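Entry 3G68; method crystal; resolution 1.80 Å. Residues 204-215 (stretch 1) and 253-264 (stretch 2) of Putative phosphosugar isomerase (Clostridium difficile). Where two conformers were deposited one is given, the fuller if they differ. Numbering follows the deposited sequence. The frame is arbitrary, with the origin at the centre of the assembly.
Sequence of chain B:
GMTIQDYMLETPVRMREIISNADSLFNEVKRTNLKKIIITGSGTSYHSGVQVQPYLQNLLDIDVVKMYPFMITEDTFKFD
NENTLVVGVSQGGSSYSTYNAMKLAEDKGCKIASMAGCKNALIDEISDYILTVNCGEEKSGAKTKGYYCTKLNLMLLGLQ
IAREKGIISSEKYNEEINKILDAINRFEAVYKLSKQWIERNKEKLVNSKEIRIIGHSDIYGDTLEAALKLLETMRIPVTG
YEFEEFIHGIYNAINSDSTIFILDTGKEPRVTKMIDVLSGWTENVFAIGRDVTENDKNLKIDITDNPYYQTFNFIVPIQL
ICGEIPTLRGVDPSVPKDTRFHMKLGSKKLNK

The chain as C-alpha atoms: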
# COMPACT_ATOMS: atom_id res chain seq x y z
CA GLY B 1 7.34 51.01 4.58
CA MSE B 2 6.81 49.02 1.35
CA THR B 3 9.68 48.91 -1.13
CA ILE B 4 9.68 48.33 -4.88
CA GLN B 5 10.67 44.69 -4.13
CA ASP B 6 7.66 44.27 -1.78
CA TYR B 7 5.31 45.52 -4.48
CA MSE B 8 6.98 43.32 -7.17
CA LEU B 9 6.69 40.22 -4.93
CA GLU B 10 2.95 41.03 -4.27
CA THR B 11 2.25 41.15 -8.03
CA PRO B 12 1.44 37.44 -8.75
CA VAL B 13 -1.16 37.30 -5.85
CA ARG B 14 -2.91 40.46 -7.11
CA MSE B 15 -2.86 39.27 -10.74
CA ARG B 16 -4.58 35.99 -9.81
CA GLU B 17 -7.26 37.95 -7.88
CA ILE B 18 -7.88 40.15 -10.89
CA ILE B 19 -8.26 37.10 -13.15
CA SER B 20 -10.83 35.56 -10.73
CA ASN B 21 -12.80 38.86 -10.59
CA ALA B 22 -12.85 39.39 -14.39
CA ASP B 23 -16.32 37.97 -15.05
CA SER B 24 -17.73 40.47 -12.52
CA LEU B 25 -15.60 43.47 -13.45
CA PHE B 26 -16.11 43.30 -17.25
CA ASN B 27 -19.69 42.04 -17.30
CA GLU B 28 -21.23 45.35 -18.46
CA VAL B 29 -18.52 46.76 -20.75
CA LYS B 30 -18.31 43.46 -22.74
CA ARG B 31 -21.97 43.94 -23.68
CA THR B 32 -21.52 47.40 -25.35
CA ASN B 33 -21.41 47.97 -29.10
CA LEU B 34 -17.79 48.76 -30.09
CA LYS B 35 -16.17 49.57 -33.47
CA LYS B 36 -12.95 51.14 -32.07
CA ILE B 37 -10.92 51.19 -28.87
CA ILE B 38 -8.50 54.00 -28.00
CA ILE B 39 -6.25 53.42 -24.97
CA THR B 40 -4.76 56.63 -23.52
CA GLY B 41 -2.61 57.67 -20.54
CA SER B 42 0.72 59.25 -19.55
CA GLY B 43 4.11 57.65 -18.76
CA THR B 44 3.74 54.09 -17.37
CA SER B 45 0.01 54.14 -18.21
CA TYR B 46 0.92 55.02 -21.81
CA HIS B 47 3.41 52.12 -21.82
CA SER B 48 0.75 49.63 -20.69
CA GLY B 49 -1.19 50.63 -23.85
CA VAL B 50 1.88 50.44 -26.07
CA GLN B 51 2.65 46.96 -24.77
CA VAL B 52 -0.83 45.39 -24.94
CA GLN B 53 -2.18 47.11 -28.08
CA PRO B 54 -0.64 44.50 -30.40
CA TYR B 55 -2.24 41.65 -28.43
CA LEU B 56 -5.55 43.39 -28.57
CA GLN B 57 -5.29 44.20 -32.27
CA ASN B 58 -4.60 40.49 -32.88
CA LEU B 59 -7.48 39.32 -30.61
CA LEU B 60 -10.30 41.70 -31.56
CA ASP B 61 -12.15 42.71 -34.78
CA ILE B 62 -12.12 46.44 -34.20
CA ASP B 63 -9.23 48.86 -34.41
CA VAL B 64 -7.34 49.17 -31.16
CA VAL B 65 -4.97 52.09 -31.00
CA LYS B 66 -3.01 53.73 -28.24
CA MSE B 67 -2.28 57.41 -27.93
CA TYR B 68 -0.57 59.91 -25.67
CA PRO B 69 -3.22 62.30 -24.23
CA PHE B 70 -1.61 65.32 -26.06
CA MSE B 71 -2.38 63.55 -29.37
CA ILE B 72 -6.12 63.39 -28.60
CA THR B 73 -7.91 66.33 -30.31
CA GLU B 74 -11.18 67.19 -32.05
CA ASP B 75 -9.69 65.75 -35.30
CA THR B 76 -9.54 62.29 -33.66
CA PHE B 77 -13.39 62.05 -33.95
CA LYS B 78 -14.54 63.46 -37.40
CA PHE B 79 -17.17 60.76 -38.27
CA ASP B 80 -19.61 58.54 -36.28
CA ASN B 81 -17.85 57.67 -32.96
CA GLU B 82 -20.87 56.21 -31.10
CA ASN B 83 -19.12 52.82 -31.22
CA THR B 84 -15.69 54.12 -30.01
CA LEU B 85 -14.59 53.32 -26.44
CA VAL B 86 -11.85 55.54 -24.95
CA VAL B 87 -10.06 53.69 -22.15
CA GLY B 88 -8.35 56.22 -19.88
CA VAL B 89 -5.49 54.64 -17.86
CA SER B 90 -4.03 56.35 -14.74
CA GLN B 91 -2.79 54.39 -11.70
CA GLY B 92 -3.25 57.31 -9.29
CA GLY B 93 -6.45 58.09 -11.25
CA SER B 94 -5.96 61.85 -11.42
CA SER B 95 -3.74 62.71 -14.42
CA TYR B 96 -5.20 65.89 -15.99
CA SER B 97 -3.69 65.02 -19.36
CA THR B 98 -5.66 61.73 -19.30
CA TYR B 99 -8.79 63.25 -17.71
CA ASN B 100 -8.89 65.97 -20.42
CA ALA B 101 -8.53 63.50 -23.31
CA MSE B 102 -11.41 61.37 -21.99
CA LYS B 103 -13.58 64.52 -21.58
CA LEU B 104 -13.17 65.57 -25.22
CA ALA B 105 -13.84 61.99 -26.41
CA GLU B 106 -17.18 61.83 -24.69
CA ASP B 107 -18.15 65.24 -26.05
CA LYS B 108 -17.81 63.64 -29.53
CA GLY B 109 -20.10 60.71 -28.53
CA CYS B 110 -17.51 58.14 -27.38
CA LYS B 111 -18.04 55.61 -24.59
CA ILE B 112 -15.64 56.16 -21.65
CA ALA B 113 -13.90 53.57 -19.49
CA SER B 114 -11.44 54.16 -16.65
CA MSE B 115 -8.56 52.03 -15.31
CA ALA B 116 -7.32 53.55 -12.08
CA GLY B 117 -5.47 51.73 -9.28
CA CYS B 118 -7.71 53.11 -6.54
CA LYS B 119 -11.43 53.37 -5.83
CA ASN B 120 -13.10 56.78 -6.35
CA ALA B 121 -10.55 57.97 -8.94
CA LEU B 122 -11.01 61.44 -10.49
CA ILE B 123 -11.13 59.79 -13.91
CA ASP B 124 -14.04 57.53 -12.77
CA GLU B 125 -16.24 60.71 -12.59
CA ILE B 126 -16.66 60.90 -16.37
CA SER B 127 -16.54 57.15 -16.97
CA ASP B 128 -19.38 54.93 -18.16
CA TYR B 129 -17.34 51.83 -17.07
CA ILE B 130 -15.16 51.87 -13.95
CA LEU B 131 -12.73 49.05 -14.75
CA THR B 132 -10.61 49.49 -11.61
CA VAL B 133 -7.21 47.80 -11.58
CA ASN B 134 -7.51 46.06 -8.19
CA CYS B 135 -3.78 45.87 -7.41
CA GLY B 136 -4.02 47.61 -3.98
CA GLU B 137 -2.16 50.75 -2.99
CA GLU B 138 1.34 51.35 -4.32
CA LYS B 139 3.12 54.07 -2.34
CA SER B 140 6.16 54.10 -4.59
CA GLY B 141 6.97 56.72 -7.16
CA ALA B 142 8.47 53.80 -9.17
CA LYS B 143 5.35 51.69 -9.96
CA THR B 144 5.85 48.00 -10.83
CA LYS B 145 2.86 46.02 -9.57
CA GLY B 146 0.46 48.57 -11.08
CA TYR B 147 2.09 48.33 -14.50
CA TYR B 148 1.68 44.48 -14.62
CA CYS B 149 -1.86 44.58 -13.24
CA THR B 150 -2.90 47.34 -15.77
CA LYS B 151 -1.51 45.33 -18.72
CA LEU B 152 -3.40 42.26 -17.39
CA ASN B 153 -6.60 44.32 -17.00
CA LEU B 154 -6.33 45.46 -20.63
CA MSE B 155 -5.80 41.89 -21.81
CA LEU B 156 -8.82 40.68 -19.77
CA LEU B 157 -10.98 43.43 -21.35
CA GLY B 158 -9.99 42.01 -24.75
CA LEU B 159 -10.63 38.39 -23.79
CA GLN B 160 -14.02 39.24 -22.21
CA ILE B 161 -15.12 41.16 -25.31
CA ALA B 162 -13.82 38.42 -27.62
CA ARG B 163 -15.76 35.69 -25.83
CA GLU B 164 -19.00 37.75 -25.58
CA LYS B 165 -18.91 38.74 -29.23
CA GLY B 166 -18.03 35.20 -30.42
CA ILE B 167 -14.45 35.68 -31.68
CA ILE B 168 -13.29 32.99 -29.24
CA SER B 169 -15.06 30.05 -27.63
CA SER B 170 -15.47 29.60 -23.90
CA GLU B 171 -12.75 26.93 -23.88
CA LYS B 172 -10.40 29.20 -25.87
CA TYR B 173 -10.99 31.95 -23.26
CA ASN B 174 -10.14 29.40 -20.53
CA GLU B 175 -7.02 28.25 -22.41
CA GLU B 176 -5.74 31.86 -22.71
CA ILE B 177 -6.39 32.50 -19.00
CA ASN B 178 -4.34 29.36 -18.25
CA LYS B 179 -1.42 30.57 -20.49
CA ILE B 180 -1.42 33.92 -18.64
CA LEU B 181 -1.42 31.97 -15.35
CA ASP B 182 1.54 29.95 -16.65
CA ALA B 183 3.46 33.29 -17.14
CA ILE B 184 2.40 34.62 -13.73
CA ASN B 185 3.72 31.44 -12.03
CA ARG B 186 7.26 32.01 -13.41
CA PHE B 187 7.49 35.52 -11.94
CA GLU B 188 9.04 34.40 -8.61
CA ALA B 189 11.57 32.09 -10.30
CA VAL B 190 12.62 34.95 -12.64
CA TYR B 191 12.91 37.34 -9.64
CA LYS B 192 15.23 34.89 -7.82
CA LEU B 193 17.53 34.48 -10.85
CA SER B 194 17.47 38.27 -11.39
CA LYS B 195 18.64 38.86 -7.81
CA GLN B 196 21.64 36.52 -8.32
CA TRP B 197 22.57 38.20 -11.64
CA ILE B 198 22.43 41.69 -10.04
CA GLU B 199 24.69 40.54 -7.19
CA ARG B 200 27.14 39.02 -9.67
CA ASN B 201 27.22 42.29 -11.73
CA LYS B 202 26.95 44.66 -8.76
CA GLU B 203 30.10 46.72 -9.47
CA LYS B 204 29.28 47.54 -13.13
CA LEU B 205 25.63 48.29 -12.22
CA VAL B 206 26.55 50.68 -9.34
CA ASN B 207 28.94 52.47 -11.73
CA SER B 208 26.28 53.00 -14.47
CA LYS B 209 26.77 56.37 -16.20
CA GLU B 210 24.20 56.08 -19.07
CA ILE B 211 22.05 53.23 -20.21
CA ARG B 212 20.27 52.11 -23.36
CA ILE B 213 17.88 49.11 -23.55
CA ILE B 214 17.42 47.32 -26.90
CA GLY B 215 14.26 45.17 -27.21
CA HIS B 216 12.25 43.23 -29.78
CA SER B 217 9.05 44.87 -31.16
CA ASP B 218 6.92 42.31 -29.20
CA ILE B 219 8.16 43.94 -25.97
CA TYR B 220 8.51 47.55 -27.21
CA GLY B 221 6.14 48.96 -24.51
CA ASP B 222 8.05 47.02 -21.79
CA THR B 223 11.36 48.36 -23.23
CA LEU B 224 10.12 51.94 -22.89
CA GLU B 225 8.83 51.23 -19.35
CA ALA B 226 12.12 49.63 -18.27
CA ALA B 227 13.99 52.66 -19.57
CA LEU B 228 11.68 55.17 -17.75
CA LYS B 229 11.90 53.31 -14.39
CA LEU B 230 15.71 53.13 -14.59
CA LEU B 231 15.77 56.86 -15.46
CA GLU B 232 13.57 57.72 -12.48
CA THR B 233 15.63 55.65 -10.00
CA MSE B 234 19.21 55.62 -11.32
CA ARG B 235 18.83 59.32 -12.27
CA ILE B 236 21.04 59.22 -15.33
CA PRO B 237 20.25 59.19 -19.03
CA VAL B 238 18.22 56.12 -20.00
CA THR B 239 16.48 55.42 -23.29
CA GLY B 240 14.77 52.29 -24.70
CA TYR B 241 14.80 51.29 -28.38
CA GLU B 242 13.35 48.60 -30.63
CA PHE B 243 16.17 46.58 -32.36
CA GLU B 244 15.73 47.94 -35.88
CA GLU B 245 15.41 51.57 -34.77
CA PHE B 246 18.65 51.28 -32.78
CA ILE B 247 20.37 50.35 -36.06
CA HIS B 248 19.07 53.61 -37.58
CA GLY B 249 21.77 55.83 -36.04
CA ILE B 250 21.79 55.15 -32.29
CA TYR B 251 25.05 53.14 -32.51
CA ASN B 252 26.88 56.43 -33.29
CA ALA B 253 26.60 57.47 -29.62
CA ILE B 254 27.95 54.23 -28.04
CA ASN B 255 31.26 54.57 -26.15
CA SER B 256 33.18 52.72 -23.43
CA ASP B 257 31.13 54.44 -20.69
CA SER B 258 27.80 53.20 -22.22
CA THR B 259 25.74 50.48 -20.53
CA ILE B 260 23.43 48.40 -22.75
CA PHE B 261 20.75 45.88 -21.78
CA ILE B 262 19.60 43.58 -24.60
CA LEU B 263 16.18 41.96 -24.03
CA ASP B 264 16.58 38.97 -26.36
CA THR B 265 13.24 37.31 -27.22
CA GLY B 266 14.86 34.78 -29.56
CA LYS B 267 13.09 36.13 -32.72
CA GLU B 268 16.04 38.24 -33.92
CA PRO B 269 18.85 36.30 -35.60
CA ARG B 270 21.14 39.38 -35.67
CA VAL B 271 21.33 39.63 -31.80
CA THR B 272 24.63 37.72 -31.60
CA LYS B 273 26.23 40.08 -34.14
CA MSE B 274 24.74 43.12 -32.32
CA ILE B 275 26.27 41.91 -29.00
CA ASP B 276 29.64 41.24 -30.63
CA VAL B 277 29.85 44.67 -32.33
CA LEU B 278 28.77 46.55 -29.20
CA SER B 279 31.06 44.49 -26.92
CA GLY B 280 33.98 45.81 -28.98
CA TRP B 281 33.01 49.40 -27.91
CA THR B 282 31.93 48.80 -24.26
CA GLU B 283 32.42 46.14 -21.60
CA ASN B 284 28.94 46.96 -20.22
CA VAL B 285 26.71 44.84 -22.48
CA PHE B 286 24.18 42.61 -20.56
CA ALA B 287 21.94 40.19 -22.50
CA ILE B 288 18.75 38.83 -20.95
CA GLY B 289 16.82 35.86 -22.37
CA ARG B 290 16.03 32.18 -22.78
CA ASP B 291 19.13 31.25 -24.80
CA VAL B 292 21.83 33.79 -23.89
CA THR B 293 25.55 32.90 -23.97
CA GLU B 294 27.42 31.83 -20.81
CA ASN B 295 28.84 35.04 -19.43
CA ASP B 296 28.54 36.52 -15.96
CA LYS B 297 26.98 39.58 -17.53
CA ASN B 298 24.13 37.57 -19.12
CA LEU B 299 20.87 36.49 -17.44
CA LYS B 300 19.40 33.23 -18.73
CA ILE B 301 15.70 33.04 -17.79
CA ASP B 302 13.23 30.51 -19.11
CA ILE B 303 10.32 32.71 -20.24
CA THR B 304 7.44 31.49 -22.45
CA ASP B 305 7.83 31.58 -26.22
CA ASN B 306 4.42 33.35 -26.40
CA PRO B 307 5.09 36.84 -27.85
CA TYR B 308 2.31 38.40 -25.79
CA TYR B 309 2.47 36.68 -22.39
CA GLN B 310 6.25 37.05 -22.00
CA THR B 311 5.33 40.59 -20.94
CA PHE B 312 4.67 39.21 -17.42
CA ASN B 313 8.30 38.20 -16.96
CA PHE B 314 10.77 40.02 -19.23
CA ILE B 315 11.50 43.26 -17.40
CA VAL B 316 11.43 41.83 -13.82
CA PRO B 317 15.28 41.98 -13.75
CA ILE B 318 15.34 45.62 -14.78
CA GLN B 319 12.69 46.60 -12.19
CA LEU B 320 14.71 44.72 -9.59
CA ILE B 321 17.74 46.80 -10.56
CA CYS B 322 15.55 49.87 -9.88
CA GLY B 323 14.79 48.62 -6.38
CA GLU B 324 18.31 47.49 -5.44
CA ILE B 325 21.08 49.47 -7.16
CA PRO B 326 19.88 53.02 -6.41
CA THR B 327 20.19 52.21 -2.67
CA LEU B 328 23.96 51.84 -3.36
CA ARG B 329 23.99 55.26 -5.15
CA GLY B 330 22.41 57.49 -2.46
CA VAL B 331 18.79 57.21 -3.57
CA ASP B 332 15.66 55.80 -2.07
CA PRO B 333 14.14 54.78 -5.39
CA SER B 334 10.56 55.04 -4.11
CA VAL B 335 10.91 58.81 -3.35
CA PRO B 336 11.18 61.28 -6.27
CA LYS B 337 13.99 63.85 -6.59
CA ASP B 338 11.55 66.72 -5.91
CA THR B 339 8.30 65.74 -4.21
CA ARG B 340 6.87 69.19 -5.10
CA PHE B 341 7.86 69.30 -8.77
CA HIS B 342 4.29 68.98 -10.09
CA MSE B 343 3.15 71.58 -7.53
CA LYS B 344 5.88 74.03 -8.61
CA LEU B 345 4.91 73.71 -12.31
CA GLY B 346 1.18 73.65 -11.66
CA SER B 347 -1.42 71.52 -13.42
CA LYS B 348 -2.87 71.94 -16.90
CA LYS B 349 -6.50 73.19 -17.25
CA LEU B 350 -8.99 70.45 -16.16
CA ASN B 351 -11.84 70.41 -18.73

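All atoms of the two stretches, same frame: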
# COMPACT_ATOMS: atom_id res chain seq x y z
N LYS B 204 29.65 46.84 -11.88
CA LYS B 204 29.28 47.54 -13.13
C LYS B 204 27.93 48.26 -13.00
O LYS B 204 27.77 49.39 -13.49
CB LYS B 204 29.27 46.60 -14.33
CG LYS B 204 30.65 46.19 -14.82
CD LYS B 204 30.54 45.43 -16.13
CE LYS B 204 31.92 45.25 -16.78
NZ LYS B 204 32.74 44.42 -15.91
N LEU B 205 26.93 47.64 -12.35
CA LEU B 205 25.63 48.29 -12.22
C LEU B 205 25.66 49.56 -11.37
O LEU B 205 25.04 50.56 -11.74
CB LEU B 205 24.54 47.32 -11.73
CG LEU B 205 24.27 46.13 -12.66
CD1 LEU B 205 23.35 45.09 -12.01
CD2 LEU B 205 23.71 46.54 -14.01
N VAL B 206 26.36 49.52 -10.23
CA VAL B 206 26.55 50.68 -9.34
C VAL B 206 27.25 51.81 -10.08
O VAL B 206 26.93 52.97 -9.86
CB VAL B 206 27.30 50.29 -8.01
CG1 VAL B 206 27.84 51.48 -7.23
CG2 VAL B 206 26.39 49.44 -7.14
N ASN B 207 28.19 51.48 -10.97
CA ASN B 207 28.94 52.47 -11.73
C ASN B 207 28.26 53.03 -12.98
O ASN B 207 28.86 53.85 -13.66
CB ASN B 207 30.29 51.89 -12.18
CG ASN B 207 31.25 51.69 -11.04
OD1 ASN B 207 31.11 52.32 -9.99
ND2 ASN B 207 32.26 50.81 -11.24
N SER B 208 27.05 52.57 -13.28
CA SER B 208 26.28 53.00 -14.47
C SER B 208 26.30 54.53 -14.63
O SER B 208 26.03 55.26 -13.69
CB SER B 208 24.82 52.55 -14.43
OG SER B 208 24.65 51.15 -14.27
N LYS B 209 26.68 54.96 -15.82
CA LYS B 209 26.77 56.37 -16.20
C LYS B 209 25.63 56.74 -17.17
O LYS B 209 25.10 57.83 -17.05
CB LYS B 209 28.10 56.65 -16.87
CG LYS B 209 29.30 56.56 -15.90
CD LYS B 209 30.61 56.72 -16.61
CE LYS B 209 31.78 56.63 -15.62
NZ LYS B 209 31.72 55.39 -14.78
N GLU B 210 25.33 55.88 -18.14
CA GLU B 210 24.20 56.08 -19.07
C GLU B 210 23.84 54.75 -19.66
O GLU B 210 24.74 53.93 -19.99
CB GLU B 210 24.51 57.16 -20.12
CG GLU B 210 25.70 56.93 -21.00
CD GLU B 210 25.38 56.21 -22.29
OE1 GLU B 210 24.24 55.76 -22.43
OE2 GLU B 210 26.30 56.11 -23.18
N ILE B 211 22.55 54.52 -19.79
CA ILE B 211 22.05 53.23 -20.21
C ILE B 211 21.14 53.31 -21.43
O ILE B 211 20.38 54.26 -21.59
CB ILE B 211 21.21 52.58 -19.06
CG1 ILE B 211 22.04 52.43 -17.77
CG2 ILE B 211 20.66 51.20 -19.49
CD1 ILE B 211 21.22 52.10 -16.52
N ARG B 212 21.20 52.29 -22.27
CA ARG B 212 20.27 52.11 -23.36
C ARG B 212 19.76 50.67 -23.29
O ARG B 212 20.50 49.78 -22.92
CB ARG B 212 20.92 52.42 -24.72
CG ARG B 212 21.21 53.89 -24.87
CD ARG B 212 21.67 54.19 -26.28
NE ARG B 212 21.97 55.60 -26.42
CZ ARG B 212 23.13 56.15 -26.11
NH1 ARG B 212 24.16 55.42 -25.67
NH2 ARG B 212 23.28 57.47 -26.27
N ILE B 213 18.48 50.46 -23.54
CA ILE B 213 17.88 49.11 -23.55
C ILE B 213 17.46 48.87 -25.00
O ILE B 213 16.87 49.76 -25.63
CB ILE B 213 16.65 48.98 -22.63
CG1 ILE B 213 17.00 49.41 -21.21
CG2 ILE B 213 16.11 47.53 -22.64
CD1 ILE B 213 15.77 49.45 -20.27
N ILE B 214 17.81 47.70 -25.54
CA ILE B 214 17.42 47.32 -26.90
C ILE B 214 16.50 46.10 -26.78
O ILE B 214 16.91 45.08 -26.19
CB ILE B 214 18.63 46.97 -27.78
CG1 ILE B 214 19.68 48.08 -27.74
CG2 ILE B 214 18.19 46.64 -29.21
CD1 ILE B 214 20.91 47.77 -28.52
N GLY B 215 15.27 46.24 -27.27
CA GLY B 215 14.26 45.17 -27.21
C GLY B 215 13.71 44.78 -28.57
O GLY B 215 13.94 45.45 -29.57
N ALA B 253 26.34 56.92 -30.94
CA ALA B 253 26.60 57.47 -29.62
C ALA B 253 27.15 56.46 -28.59
O ALA B 253 27.35 56.84 -27.44
CB ALA B 253 25.31 58.14 -29.05
N ILE B 254 27.46 55.24 -28.99
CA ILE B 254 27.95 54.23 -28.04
C ILE B 254 29.45 54.45 -27.80
O ILE B 254 30.23 54.65 -28.77
CB ILE B 254 27.64 52.80 -28.52
CG1 ILE B 254 26.12 52.58 -28.66
CG2 ILE B 254 28.27 51.72 -27.62
CD1 ILE B 254 25.22 52.83 -27.40
N ASN B 255 29.84 54.44 -26.53
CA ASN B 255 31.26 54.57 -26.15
C ASN B 255 31.55 53.68 -24.95
O ASN B 255 30.65 52.97 -24.47
CB ASN B 255 31.67 56.03 -25.96
CG ASN B 255 30.86 56.71 -24.91
OD1 ASN B 255 30.84 56.26 -23.79
ND2 ASN B 255 30.16 57.81 -25.28
N SER B 256 32.80 53.68 -24.47
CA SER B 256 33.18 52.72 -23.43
C SER B 256 32.48 52.95 -22.08
O SER B 256 32.50 52.07 -21.19
CB SER B 256 34.71 52.67 -23.29
OG SER B 256 35.12 53.85 -22.65
N ASP B 257 31.92 54.13 -21.90
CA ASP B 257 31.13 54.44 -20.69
C ASP B 257 29.62 54.10 -20.84
O ASP B 257 28.85 54.37 -19.90
CB ASP B 257 31.26 55.93 -20.32
CG ASP B 257 32.58 56.28 -19.61
OD1 ASP B 257 33.30 55.40 -19.07
OD2 ASP B 257 32.85 57.49 -19.58
N SER B 258 29.19 53.57 -21.99
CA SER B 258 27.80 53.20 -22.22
C SER B 258 27.49 51.82 -21.61
O SER B 258 28.33 50.88 -21.70
CB SER B 258 27.50 53.06 -23.73
OG SER B 258 27.77 54.25 -24.45
N THR B 259 26.31 51.72 -21.01
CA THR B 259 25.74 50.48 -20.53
C THR B 259 24.57 50.14 -21.45
O THR B 259 23.71 51.02 -21.74
CB THR B 259 25.27 50.59 -19.10
OG1 THR B 259 26.40 50.86 -18.25
CG2 THR B 259 24.60 49.26 -18.65
N ILE B 260 24.50 48.88 -21.86
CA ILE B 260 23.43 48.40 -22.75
C ILE B 260 22.85 47.09 -22.25
O ILE B 260 23.58 46.15 -21.91
CB ILE B 260 23.83 48.16 -24.25
CG1 ILE B 260 24.58 49.35 -24.83
CG2 ILE B 260 22.57 47.91 -25.11
CD1 ILE B 260 26.00 49.37 -24.45
N PHE B 261 21.51 47.06 -22.16
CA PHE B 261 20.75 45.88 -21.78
C PHE B 261 20.04 45.43 -23.05
O PHE B 261 19.36 46.25 -23.69
CB PHE B 261 19.71 46.16 -20.71
CG PHE B 261 20.31 46.46 -19.40
CD1 PHE B 261 20.75 45.42 -18.59
CD2 PHE B 261 20.48 47.76 -18.98
CE1 PHE B 261 21.34 45.66 -17.38
CE2 PHE B 261 21.06 48.03 -17.72
CZ PHE B 261 21.49 46.98 -16.92
N ILE B 262 20.26 44.17 -23.44
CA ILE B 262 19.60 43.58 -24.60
C ILE B 262 18.57 42.56 -24.10
O ILE B 262 18.91 41.58 -23.43
CB ILE B 262 20.60 42.95 -25.60
CG1 ILE B 262 21.56 44.06 -26.11
CG2 ILE B 262 19.84 42.33 -26.79
CD1 ILE B 262 22.52 43.67 -27.25
N LEU B 263 17.30 42.83 -24.40
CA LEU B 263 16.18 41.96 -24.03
C LEU B 263 15.98 41.08 -25.27
O LEU B 263 15.39 41.52 -26.26
CB LEU B 263 14.95 42.81 -23.72
CG LEU B 263 15.12 43.86 -22.61
CD1 LEU B 263 13.76 44.59 -22.37
CD2 LEU B 263 15.61 43.19 -21.35
N ASP B 264 16.54 39.88 -25.22
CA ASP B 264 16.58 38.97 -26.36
C ASP B 264 15.43 37.95 -26.33
O ASP B 264 15.47 36.96 -25.60
CB ASP B 264 17.95 38.29 -26.42
CG ASP B 264 18.06 37.26 -27.56
OD1 ASP B 264 17.26 37.32 -28.52
OD2 ASP B 264 18.94 36.39 -27.47
O HOH W 1 26.41 49.53 -15.91
O HOH W 2 27.43 53.32 -17.89
O HOH W 3 24.28 53.30 -23.53
O HOH W 4 26.17 58.21 -25.45
O HOH W 5 28.70 57.01 -22.55

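Two neighbouring parallel β-strands, ending at Gly 215 and running through Leu 263, form this contact, with apolar side chains packed on both faces and a hydrated polar cluster at the start of one. The backbone ladder alternates as parallel pairing requires: Thr 259 N donates to Glu 210 O (2.9 Å), Arg 212 N to Thr 259 O (2.9 Å), Phe 261 N to Arg 212 O (3.0 Å), Ile 214 N to Phe 261 O (2.8 Å) and Leu 263 N to Ile 214 O (2.9 Å).

Ile 211, Ile 213, Thr 259 and Phe 261 share one face. The Phe 261 ring is met at its edge by Ile 211 (CG2 to CD2, 3.5 Å) and by Leu 205 from the preceding helix (CD2 to CZ, 3.7 Å); such flat and branched hydrocarbons fill buried space without needing polar partners. Thr 259 suits the margin of this face: its methyl is apolar, while OG1 binds two waters, one of which also reaches Ser 208 OG.

On the other face Ile 214 CD1 meets Ile 260 CG2 at 3.8 Å. Nearer the strand starts, Ser 258 OG donates to Glu 210 OE2 (2.7 Å), and the carboxylate's charge is balanced by a salt bridge from Arg 212 NH1 to Glu 210 OE1 (3.3 Å).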